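Local structure of tartronate semialdehyde reductase (Salmonella typhimurium, 1VPD) at residues K116-G128 against L137-D149. The protein probably catalyses the NAD(P)H-dependent reduction of tartronate semialdehyde to D-glycerate, the last step of galactarate breakdown. Sequence-based numbering, arbitrary orientation.
Sequences KGVEMLDAPVSGG and LSVMVGGDKAIFD
E119 meets I147 in the first turn of helix 145-156, its CG 4.2 Å from I147 CD1, the side chains crossing at about a right angle. Single waters join E119 OE1 to D144 OD2 and M120 O to D144 N. With CG anti to its carbonyl carbon (chi1 -58°), L121 leans onto I147, its CG 3.8 Å from I147 CG2. L121 CD2 lies close to G142 O. D122 and G142 form an antiparallel hydrogen-bonded pair, G142 N to D122 O at 2.8 Å. G169 N and N172 N hold both D122 carboxylate oxygens. A123 CB packs against V141 and V139. P124 O takes M140 N at 3.0 Å, almost straight (N-H...O 169°). P124 has no N-H to give back, so the bond runs one way where the strand is broken. S126 and S138 close a second hydrogen-bonded pair, S126 N to S138 O at 2.8 Å. S126 OG bonds N178 and a bound tartrate, probably from the crystallisation liquor, which may mark the substrate pocket near K175, the predicted active-site lysine. In this Rossmann-type domain, strand 119-126 runs parallel to strand 94-97 and antiparallel to strand 137-142. Helix 103-114 packs on M120, and helix 170-198 on P124 and M140.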
loop_
_atom_site.group_PDB
_atom_site.type_symbol
_atom_site.label_atom_id
_atom_site.label_comp_id
_atom_site.label_asym_id
_atom_site.label_seq_id
_atom_site.Cartn_x
_atom_site.Cartn_y
_atom_site.Cartn_z
ATOM N N LYS A 116 13.869 -22.463 5.968
ATOM C CA LYS A 116 15.234 -22.005 6.232
ATOM C C LYS A 116 15.449 -21.313 7.588
ATOM O O LYS A 116 16.542 -20.809 7.874
ATOM C CB LYS A 116 15.678 -21.088 5.091
ATOM C CG LYS A 116 16.016 -21.846 3.824
ATOM C CD LYS A 116 17.462 -22.375 3.855
ATOM C CE LYS A 116 18.482 -21.260 3.631
ATOM N NZ LYS A 116 19.779 -21.761 3.079
ATOM N N GLY A 117 14.424 -21.288 8.435
ATOM C CA GLY A 117 14.506 -20.661 9.736
ATOM C C GLY A 117 14.289 -19.167 9.757
ATOM O O GLY A 117 14.589 -18.506 10.746
ATOM N N VAL A 118 13.751 -18.628 8.661
ATOM C CA VAL A 118 13.473 -17.207 8.554
ATOM C C VAL A 118 12.002 -16.951 8.903
ATOM O O VAL A 118 11.125 -17.613 8.365
ATOM C CB VAL A 118 13.812 -16.718 7.133
ATOM C CG1 VAL A 118 13.513 -15.247 6.965
ATOM C CG2 VAL A 118 15.289 -17.040 6.816
ATOM N N GLU A 119 11.764 -15.997 9.795
ATOM C CA GLU A 119 10.435 -15.637 10.283
ATOM C C GLU A 119 9.847 -14.568 9.378
ATOM O O GLU A 119 10.580 -13.907 8.652
ATOM C CB GLU A 119 10.519 -15.044 11.679
ATOM C CG GLU A 119 11.328 -15.860 12.677
ATOM C CD GLU A 119 10.540 -16.935 13.373
ATOM O OE1 GLU A 119 9.373 -17.214 12.988
ATOM O OE2 GLU A 119 11.127 -17.515 14.313
HETATM N N MSE A 120 8.534 -14.369 9.458
HETATM C CA MSE A 120 7.866 -13.401 8.573
HETATM C C MSE A 120 6.615 -12.806 9.204
HETATM O O MSE A 120 5.829 -13.516 9.852
HETATM C CB MSE A 120 7.498 -14.050 7.232
HETATM C CG MSE A 120 6.869 -13.082 6.248
HETATM SE SE MSE A 120 6.525 -13.961 4.576
HETATM C CE MSE A 120 5.496 -12.647 3.672
ATOM N N LEU A 121 6.462 -11.496 9.044
ATOM C CA LEU A 121 5.203 -10.806 9.296
ATOM C C LEU A 121 4.696 -10.235 7.969
ATOM O O LEU A 121 5.494 -9.739 7.163
ATOM C CB LEU A 121 5.368 -9.636 10.262
ATOM C CG LEU A 121 5.942 -9.901 11.661
ATOM C CD1 LEU A 121 6.180 -8.590 12.374
ATOM C CD2 LEU A 121 4.989 -10.780 12.411
ATOM N N ASP A 122 3.379 -10.272 7.766
ATOM C CA ASP A 122 2.747 -9.506 6.698
ATOM C C ASP A 122 2.125 -8.260 7.308
ATOM O O ASP A 122 1.162 -8.349 8.066
ATOM C CB ASP A 122 1.758 -10.323 5.844
ATOM C CG ASP A 122 0.551 -10.856 6.602
ATOM O OD1 ASP A 122 0.711 -11.483 7.681
ATOM O OD2 ASP A 122 -0.621 -10.761 6.139
ATOM N N ALA A 123 2.726 -7.108 7.012
ATOM C CA ALA A 123 2.380 -5.833 7.640
ATOM C C ALA A 123 2.106 -4.722 6.612
ATOM O O ALA A 123 2.797 -3.694 6.598
ATOM C CB ALA A 123 3.499 -5.406 8.580
ATOM N N PRO A 124 1.100 -4.917 5.757
ATOM C CA PRO A 124 0.702 -3.875 4.815
ATOM C C PRO A 124 0.149 -2.647 5.531
ATOM O O PRO A 124 -0.146 -2.654 6.740
ATOM C CB PRO A 124 -0.375 -4.560 3.951
ATOM C CG PRO A 124 -0.916 -5.645 4.812
ATOM C CD PRO A 124 0.256 -6.118 5.635
ATOM N N VAL A 125 0.038 -1.569 4.779
ATOM C CA VAL A 125 -0.239 -0.267 5.348
ATOM C C VAL A 125 -1.375 0.428 4.653
ATOM O O VAL A 125 -1.729 0.092 3.511
ATOM C CB VAL A 125 1.030 0.653 5.315
ATOM C CG1 VAL A 125 2.252 -0.077 5.839
ATOM C CG2 VAL A 125 1.325 1.182 3.913
ATOM N N SER A 126 -1.901 1.448 5.320
ATOM C CA SER A 126 -2.847 2.365 4.676
ATOM C C SER A 126 -2.675 3.799 5.149
ATOM O O SER A 126 -2.437 4.066 6.336
ATOM C CB SER A 126 -4.277 1.923 4.928
ATOM O OG SER A 126 -5.148 2.778 4.229
ATOM N N GLY A 127 -2.856 4.718 4.209
ATOM C CA GLY A 127 -2.906 6.135 4.510
ATOM C C GLY A 127 -2.555 7.028 3.349
ATOM O O GLY A 127 -2.776 8.248 3.399
ATOM N N GLY A 128 -2.004 6.443 2.293
ATOM C CA GLY A 128 -1.660 7.184 1.102
ATOM C C GLY A 128 -0.308 7.847 1.231
ATOM O O GLY A 128 0.264 7.907 2.305
ATOM N N LEU A 137 0.703 6.540 8.939
ATOM C CA LEU A 137 0.114 5.313 8.378
ATOM C C LEU A 137 -0.483 4.410 9.441
ATOM O O LEU A 137 0.037 4.331 10.551
ATOM C CB LEU A 137 1.186 4.488 7.663
ATOM C CG LEU A 137 1.846 5.090 6.441
ATOM C CD1 LEU A 137 3.046 4.249 6.018
ATOM C CD2 LEU A 137 0.861 5.197 5.304
ATOM N N SER A 138 -1.553 3.697 9.092
ATOM C CA SER A 138 -1.994 2.542 9.849
ATOM C C SER A 138 -1.323 1.298 9.254
ATOM O O SER A 138 -1.262 1.133 8.023
ATOM C CB SER A 138 -3.511 2.389 9.807
ATOM O OG SER A 138 -4.144 3.291 10.692
ATOM N N VAL A 139 -0.847 0.430 10.128
ATOM C CA VAL A 139 -0.199 -0.817 9.774
ATOM C C VAL A 139 -1.033 -1.943 10.360
ATOM O O VAL A 139 -1.467 -1.886 11.516
ATOM C CB VAL A 139 1.260 -0.845 10.336
ATOM C CG1 VAL A 139 1.978 -2.093 9.915
ATOM C CG2 VAL A 139 2.017 0.377 9.874
HETATM N N MSE A 140 -1.262 -2.972 9.554
HETATM C CA MSE A 140 -2.119 -4.094 9.916
HETATM C C MSE A 140 -1.326 -5.368 9.675
HETATM O O MSE A 140 -0.874 -5.605 8.575
HETATM C CB MSE A 140 -3.425 -4.046 9.100
HETATM C CG MSE A 140 -3.230 -4.050 7.580
HETATM SE SE MSE A 140 -4.519 -2.902 6.630
HETATM C CE MSE A 140 -3.977 -1.186 7.327
ATOM N N VAL A 141 -1.165 -6.196 10.712
ATOM C CA VAL A 141 -0.111 -7.209 10.724
ATOM C C VAL A 141 -0.617 -8.609 11.017
ATOM O O VAL A 141 -1.412 -8.805 11.939
ATOM C CB VAL A 141 0.953 -6.854 11.805
ATOM C CG1 VAL A 141 2.153 -7.770 11.668
ATOM C CG2 VAL A 141 1.340 -5.377 11.714
ATOM N N GLY A 142 -0.148 -9.586 10.249
ATOM C CA GLY A 142 -0.315 -10.976 10.599
ATOM C C GLY A 142 1.024 -11.621 10.914
ATOM O O GLY A 142 2.080 -11.169 10.449
ATOM N N GLY A 143 0.961 -12.689 11.701
ATOM C CA GLY A 143 2.130 -13.489 12.058
ATOM C C GLY A 143 2.145 -13.796 13.543
ATOM O O GLY A 143 1.170 -13.607 14.236
ATOM N N ASP A 144 3.277 -14.290 14.019
ATOM C CA ASP A 144 3.458 -14.638 15.438
ATOM C C ASP A 144 3.481 -13.423 16.342
ATOM O O ASP A 144 4.195 -12.461 16.093
ATOM C CB ASP A 144 4.761 -15.446 15.537
ATOM C CG ASP A 144 5.163 -15.787 16.956
ATOM O OD1 ASP A 144 4.537 -15.350 17.933
ATOM O OD2 ASP A 144 6.132 -16.515 17.180
ATOM N N LYS A 145 2.701 -13.466 17.408
ATOM C CA LYS A 145 2.631 -12.348 18.342
ATOM C C LYS A 145 3.998 -11.941 18.908
ATOM O O LYS A 145 4.255 -10.768 19.106
ATOM C CB LYS A 145 1.681 -12.658 19.505
ATOM C CG LYS A 145 1.468 -11.480 20.479
ATOM C CD LYS A 145 1.093 -10.169 19.753
ATOM C CE LYS A 145 0.143 -9.286 20.574
ATOM N NZ LYS A 145 0.846 -8.186 21.322
ATOM N N ALA A 146 4.857 -12.914 19.184
ATOM C CA ALA A 146 6.167 -12.614 19.759
ATOM C C ALA A 146 6.989 -11.783 18.804
ATOM O O ALA A 146 7.692 -10.880 19.234
ATOM C CB ALA A 146 6.905 -13.867 20.107
ATOM N N ILE A 147 6.880 -12.084 17.510
ATOM C CA ILE A 147 7.625 -11.369 16.484
ATOM C C ILE A 147 7.016 -9.982 16.279
ATOM O O ILE A 147 7.734 -8.987 16.176
ATOM C CB ILE A 147 7.671 -12.190 15.167
ATOM C CG1 ILE A 147 8.225 -13.608 15.398
ATOM C CG2 ILE A 147 8.453 -11.466 14.092
ATOM C CD1 ILE A 147 9.664 -13.670 15.793
ATOM N N PHE A 148 5.685 -9.914 16.240
ATOM C CA PHE A 148 4.991 -8.628 16.252
ATOM C C PHE A 148 5.482 -7.733 17.401
ATOM O O PHE A 148 5.827 -6.569 17.201
ATOM C CB PHE A 148 3.468 -8.853 16.351
ATOM C CG PHE A 148 2.675 -7.588 16.466
ATOM C CD1 PHE A 148 2.200 -6.935 15.316
ATOM C CD2 PHE A 148 2.409 -7.026 17.708
ATOM C CE1 PHE A 148 1.502 -5.752 15.426
ATOM C CE2 PHE A 148 1.714 -5.850 17.819
ATOM C CZ PHE A 148 1.248 -5.205 16.666
ATOM N N ASP A 149 5.500 -8.282 18.615
ATOM C CA ASP A 149 5.875 -7.509 19.795
ATOM C C ASP A 149 7.319 -7.037 19.703
ATOM O O ASP A 149 7.626 -5.903 20.041
ATOM C CB ASP A 149 5.689 -8.344 21.074
ATOM C CG ASP A 149 4.246 -8.488 21.478
ATOM O OD1 ASP A 149 3.374 -7.726 20.985
ATOM O OD2 ASP A 149 3.890 -9.349 22.310
HETATM O O HOH W 1 7.186 -17.455 15.060
HETATM O O HOH W 2 5.596 -14.410 12.415
#